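Local coordinates for protein carboxypeptidase A (Helicoverpa armigera, PDB 1JQG) that is a zinc-dependent metallocarboxypeptidase of the M14 family, made as a proenzyme, that probably removes C-terminal residues from peptide substrates, at residues Val287-Ile292 and Ser367-Gln372; Ala375-Thr380 and Ala421-Glu426. All coordinates share one frame; numbering follows the deposited sequence.

Contact 1: residues Val287-Ile292 and Ser367-Gln372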
# COMPACT_ATOMS: atom_id res chain seq x y z
N VAL A 287 -10.81 -9.30 -8.53
CA VAL A 287 -9.78 -10.27 -8.88
C VAL A 287 -9.02 -10.74 -7.64
O VAL A 287 -8.65 -11.92 -7.51
CB VAL A 287 -8.80 -9.77 -9.97
CG1 VAL A 287 -9.53 -9.36 -11.24
CG2 VAL A 287 -8.00 -8.59 -9.49
N ILE A 288 -8.77 -9.82 -6.71
CA ILE A 288 -8.13 -10.16 -5.45
C ILE A 288 -8.96 -11.11 -4.59
O ILE A 288 -8.46 -12.09 -4.02
CB ILE A 288 -7.75 -8.92 -4.63
CG1 ILE A 288 -6.72 -8.05 -5.35
CG2 ILE A 288 -7.20 -9.30 -3.27
CD1 ILE A 288 -6.53 -6.66 -4.79
N ARG A 289 -10.26 -10.88 -4.62
CA ARG A 289 -11.23 -11.71 -3.93
C ARG A 289 -11.19 -13.14 -4.46
O ARG A 289 -11.10 -14.08 -3.68
CB ARG A 289 -12.64 -11.12 -4.09
CG ARG A 289 -13.74 -11.96 -3.41
CD ARG A 289 -15.10 -11.68 -4.05
NE ARG A 289 -15.05 -11.82 -5.50
CZ ARG A 289 -15.83 -11.22 -6.39
NH1 ARG A 289 -16.79 -10.42 -5.95
NH2 ARG A 289 -15.62 -11.46 -7.67
N ASP A 290 -11.20 -13.29 -5.77
CA ASP A 290 -11.14 -14.58 -6.42
C ASP A 290 -9.87 -15.36 -6.13
O ASP A 290 -9.86 -16.58 -5.91
CB ASP A 290 -11.32 -14.41 -7.93
CG ASP A 290 -12.67 -13.84 -8.32
OD1 ASP A 290 -13.66 -13.93 -7.57
OD2 ASP A 290 -12.81 -13.28 -9.42
N ILE A 291 -8.74 -14.68 -6.05
CA ILE A 291 -7.47 -15.29 -5.65
C ILE A 291 -7.51 -15.79 -4.20
O ILE A 291 -7.10 -16.92 -3.96
CB ILE A 291 -6.29 -14.31 -5.77
CG1 ILE A 291 -6.19 -13.78 -7.21
CG2 ILE A 291 -5.04 -15.01 -5.36
CD1 ILE A 291 -5.14 -12.72 -7.48
N ILE A 292 -8.08 -15.00 -3.30
CA ILE A 292 -8.16 -15.35 -1.90
C ILE A 292 -9.04 -16.58 -1.74
O ILE A 292 -8.70 -17.44 -0.93
CB ILE A 292 -8.68 -14.19 -1.03
CG1 ILE A 292 -7.66 -13.04 -0.96
CG2 ILE A 292 -9.06 -14.66 0.36
CD1 ILE A 292 -8.22 -11.79 -0.28
N SER A 367 -6.86 -6.33 3.94
CA SER A 367 -6.37 -7.20 5.01
C SER A 367 -7.49 -7.68 5.95
O SER A 367 -7.42 -8.82 6.42
CB SER A 367 -5.23 -6.56 5.79
OG SER A 367 -5.55 -5.38 6.47
N ASP A 368 -8.49 -6.83 6.20
CA ASP A 368 -9.61 -7.22 7.03
C ASP A 368 -10.47 -8.33 6.40
O ASP A 368 -10.93 -9.24 7.09
CB ASP A 368 -10.50 -6.01 7.34
CG ASP A 368 -9.95 -5.16 8.46
OD1 ASP A 368 -10.49 -4.07 8.74
OD2 ASP A 368 -8.93 -5.48 9.09
N TYR A 369 -10.68 -8.24 5.08
CA TYR A 369 -11.47 -9.20 4.37
C TYR A 369 -10.77 -10.56 4.30
O TYR A 369 -11.42 -11.57 4.59
CB TYR A 369 -11.86 -8.72 2.96
CG TYR A 369 -12.54 -9.79 2.11
CD1 TYR A 369 -13.92 -10.00 2.19
CD2 TYR A 369 -11.85 -10.61 1.25
CE1 TYR A 369 -14.57 -10.95 1.45
CE2 TYR A 369 -12.44 -11.59 0.49
CZ TYR A 369 -13.82 -11.75 0.60
OH TYR A 369 -14.42 -12.72 -0.16
N ALA A 370 -9.49 -10.54 4.00
CA ALA A 370 -8.65 -11.71 3.94
C ALA A 370 -8.62 -12.48 5.25
O ALA A 370 -8.69 -13.70 5.22
CB ALA A 370 -7.20 -11.29 3.66
N MET A 371 -8.57 -11.73 6.34
CA MET A 371 -8.69 -12.26 7.70
C MET A 371 -10.04 -12.94 7.95
O MET A 371 -10.10 -13.97 8.59
CB MET A 371 -8.49 -11.13 8.71
CG MET A 371 -8.69 -11.59 10.15
SD MET A 371 -7.20 -11.40 11.13
CE MET A 371 -7.44 -12.92 12.10
N GLN A 372 -11.10 -12.37 7.41
CA GLN A 372 -12.46 -12.88 7.59
C GLN A 372 -12.75 -14.09 6.73
O GLN A 372 -13.52 -15.01 7.05
CB GLN A 372 -13.46 -11.77 7.26
CG GLN A 372 -14.91 -12.19 7.26
CD GLN A 372 -15.85 -11.21 6.61
OE1 GLN A 372 -15.76 -10.91 5.42
NE2 GLN A 372 -16.81 -10.66 7.36
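R289 and Y369 meet where two helices, 283-294 and 366-373, lie over the central mixed sheet of the alpha/beta carboxypeptidase fold. Their segments run roughly the same way, 28° apart, but the axes come no closer than 11.0 Å, so side chains make the contact. Y369 does so from one helix. Its CG is anti to the backbone N, and the ring reaches across until OH stands 3.4 Å from R289 CG. This is an aliphatic methylene against a hydroxyl; R289 meets the tyrosine through CG and CD, while its guanidinium, the plane 63° from that of the ring, is turned away. The bend at chi3 (51°) sets the arginine head aside, where it takes D290 of its own helix side-on. NE and NH2, at 3.3 and 3.2 Å, both bond D290 OD1, reaching it from the same face of the carboxylate. With an alanine here, the D290 carboxylate would probably lose its charged mate and the Y369 hydroxyl the methylene beside it. The Y369 ring also packs edge-to-face with F280, which R289 touches as well. Nearer the sheet, I292 and A370 both rest on Y302 of strand 299-307, and the tip of I292 closes the gap: its CD1 lies at the edge of the Y369 ring, 4.1 Å from CD2, and equally 4.1 Å from A370 CB.

Contact 2: residues Ala375-Thr380 and Ala421-Glu426; sequences APFSYT and AAAAKE
A422 O, the carbonyl just ahead of A423, whose methyl meets F377, receives two donors from its own segment. K425 NZ bonds it at 3.0 Å, in the carbonyl plane and on a lone pair, with a C=O...N angle of 137°. The backbone A424 N adds a weak bond, and the pair of residues it spans makes A423 the centre of an inverse gamma turn. The contact joins the tail that follows helix 402-421 to the start of strand 377-383, a strand inside the mixed sheet of the alpha/beta carboxypeptidase fold. The turn presents A423 CB to the edge of the F377 ring, near the ring plane. The nearest pair is A423 CB and F377 CE1 at 3.4 Å, with F377 CZ next at 3.8 Å from the same methyl. On the F377 side, CG anti to the carbonyl carbon (chi1 -55°) carries the ring toward the tail; the ring also touches L328 and I331 of helix 325-340. Y379, two residues on, packs on I331 too, while its OH bonds the L328 carbonyl. The second point of touch is E426, the last modelled residue. Beyond CG its chain is extended, and the carboxylate arrives opposite to the F377 side chain with its plane 30° from the ring plane. The approach to the ring is oblique, and the neighbours are carbon atoms, so these contacts are van der Waals in kind: E426 OE2 is 3.8 Å from F377 CE1 and likewise 3.8 Å from P376 CB.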
# COMPACT_ATOMS: atom_id res chain seq x y z
N ALA A 375 -6.99 -16.05 5.78
CA ALA A 375 -5.76 -16.09 6.59
C ALA A 375 -6.09 -15.83 8.05
O ALA A 375 -6.69 -14.81 8.43
CB ALA A 375 -4.77 -15.08 6.02
N PRO A 376 -5.52 -16.64 8.94
CA PRO A 376 -5.60 -16.45 10.37
C PRO A 376 -4.76 -15.27 10.81
O PRO A 376 -4.88 -14.74 11.90
CB PRO A 376 -5.09 -17.76 10.96
CG PRO A 376 -5.12 -18.74 9.84
CD PRO A 376 -4.85 -17.92 8.61
N PHE A 377 -3.78 -14.92 9.98
CA PHE A 377 -2.86 -13.81 10.21
C PHE A 377 -2.87 -12.91 8.99
O PHE A 377 -2.58 -13.36 7.87
CB PHE A 377 -1.45 -14.33 10.49
CG PHE A 377 -1.39 -15.32 11.62
CD1 PHE A 377 -1.38 -16.68 11.37
CD2 PHE A 377 -1.40 -14.90 12.93
CE1 PHE A 377 -1.33 -17.61 12.39
CE2 PHE A 377 -1.36 -15.82 13.98
CZ PHE A 377 -1.31 -17.16 13.70
N SER A 378 -3.22 -11.64 9.17
CA SER A 378 -3.32 -10.71 8.04
C SER A 378 -2.96 -9.30 8.51
O SER A 378 -3.42 -8.68 9.45
CB SER A 378 -4.72 -10.77 7.44
OG SER A 378 -4.90 -9.95 6.32
N TYR A 379 -1.99 -8.70 7.85
CA TYR A 379 -1.52 -7.36 8.16
C TYR A 379 -1.60 -6.42 6.95
O TYR A 379 -1.52 -6.83 5.77
CB TYR A 379 -0.09 -7.44 8.72
CG TYR A 379 0.04 -8.39 9.92
CD1 TYR A 379 0.37 -9.73 9.67
CD2 TYR A 379 -0.17 -7.98 11.23
CE1 TYR A 379 0.48 -10.61 10.71
CE2 TYR A 379 -0.00 -8.89 12.26
CZ TYR A 379 0.30 -10.21 12.00
OH TYR A 379 0.42 -11.14 12.99
N THR A 380 -1.60 -5.14 7.24
CA THR A 380 -1.46 -4.07 6.28
C THR A 380 -0.17 -3.31 6.61
O THR A 380 -0.09 -2.73 7.69
CB THR A 380 -2.68 -3.16 6.27
OG1 THR A 380 -2.22 -1.90 5.72
CG2 THR A 380 -3.25 -2.85 7.65
N ALA A 421 3.54 -19.58 9.33
CA ALA A 421 3.53 -20.93 8.82
C ALA A 421 3.65 -21.90 9.99
O ALA A 421 2.93 -22.91 10.04
CB ALA A 421 4.69 -21.16 7.85
N ALA A 422 4.40 -21.52 11.03
CA ALA A 422 4.59 -22.34 12.22
C ALA A 422 3.31 -22.42 13.04
O ALA A 422 3.22 -23.29 13.91
CB ALA A 422 5.73 -21.92 13.15
N ALA A 423 2.27 -21.66 12.71
CA ALA A 423 0.91 -21.86 13.18
C ALA A 423 0.21 -23.00 12.41
O ALA A 423 -0.90 -22.91 11.84
CB ALA A 423 -0.00 -20.67 13.02
N ALA A 424 0.85 -24.17 12.42
CA ALA A 424 0.26 -25.41 11.93
C ALA A 424 -0.19 -26.21 13.18
O ALA A 424 -0.65 -27.35 13.08
CB ALA A 424 1.31 -26.15 11.12
N LYS A 425 -0.14 -25.55 14.34
CA LYS A 425 -0.71 -26.03 15.58
C LYS A 425 -2.19 -25.70 15.71
O LYS A 425 -2.84 -26.20 16.64
CB LYS A 425 0.08 -25.35 16.71
CG LYS A 425 1.49 -25.90 16.96
CD LYS A 425 2.46 -25.39 15.92
CE LYS A 425 3.77 -26.19 15.82
NZ LYS A 425 4.58 -25.85 14.57
N GLU A 426 -2.72 -24.88 14.79
CA GLU A 426 -4.15 -24.58 14.80
C GLU A 426 -5.01 -25.69 14.15
O GLU A 426 -4.30 -26.51 13.51
CB GLU A 426 -4.50 -23.24 14.12
CG GLU A 426 -3.84 -22.04 14.80
CD GLU A 426 -4.02 -20.78 13.98
OE1 GLU A 426 -4.62 -19.82 14.51
OE2 GLU A 426 -3.57 -20.68 12.83

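How the contacts relate
Contact 1 and contact 2 lie 14 Å apart, centre to centre, and are joined through one short connection, since helix 366-373 leads directly into strand 377-383. Two probable hydrogen bonds tie the neighbours together: A370 O to A375 N at 2.9 Å, across the turn between them, and S367 O to S378 OG at 2.8 Å, between helix and strand. Side chains alternate along the strand, S378 and T380 facing helix 366-373, F377 and Y379 facing helix 325-340. A370 of contact 1 lies about 11 Å, side chain to side chain, from the zinc ligand H306; T380 touches H306, but the residues that make contact 2 lie away from the site.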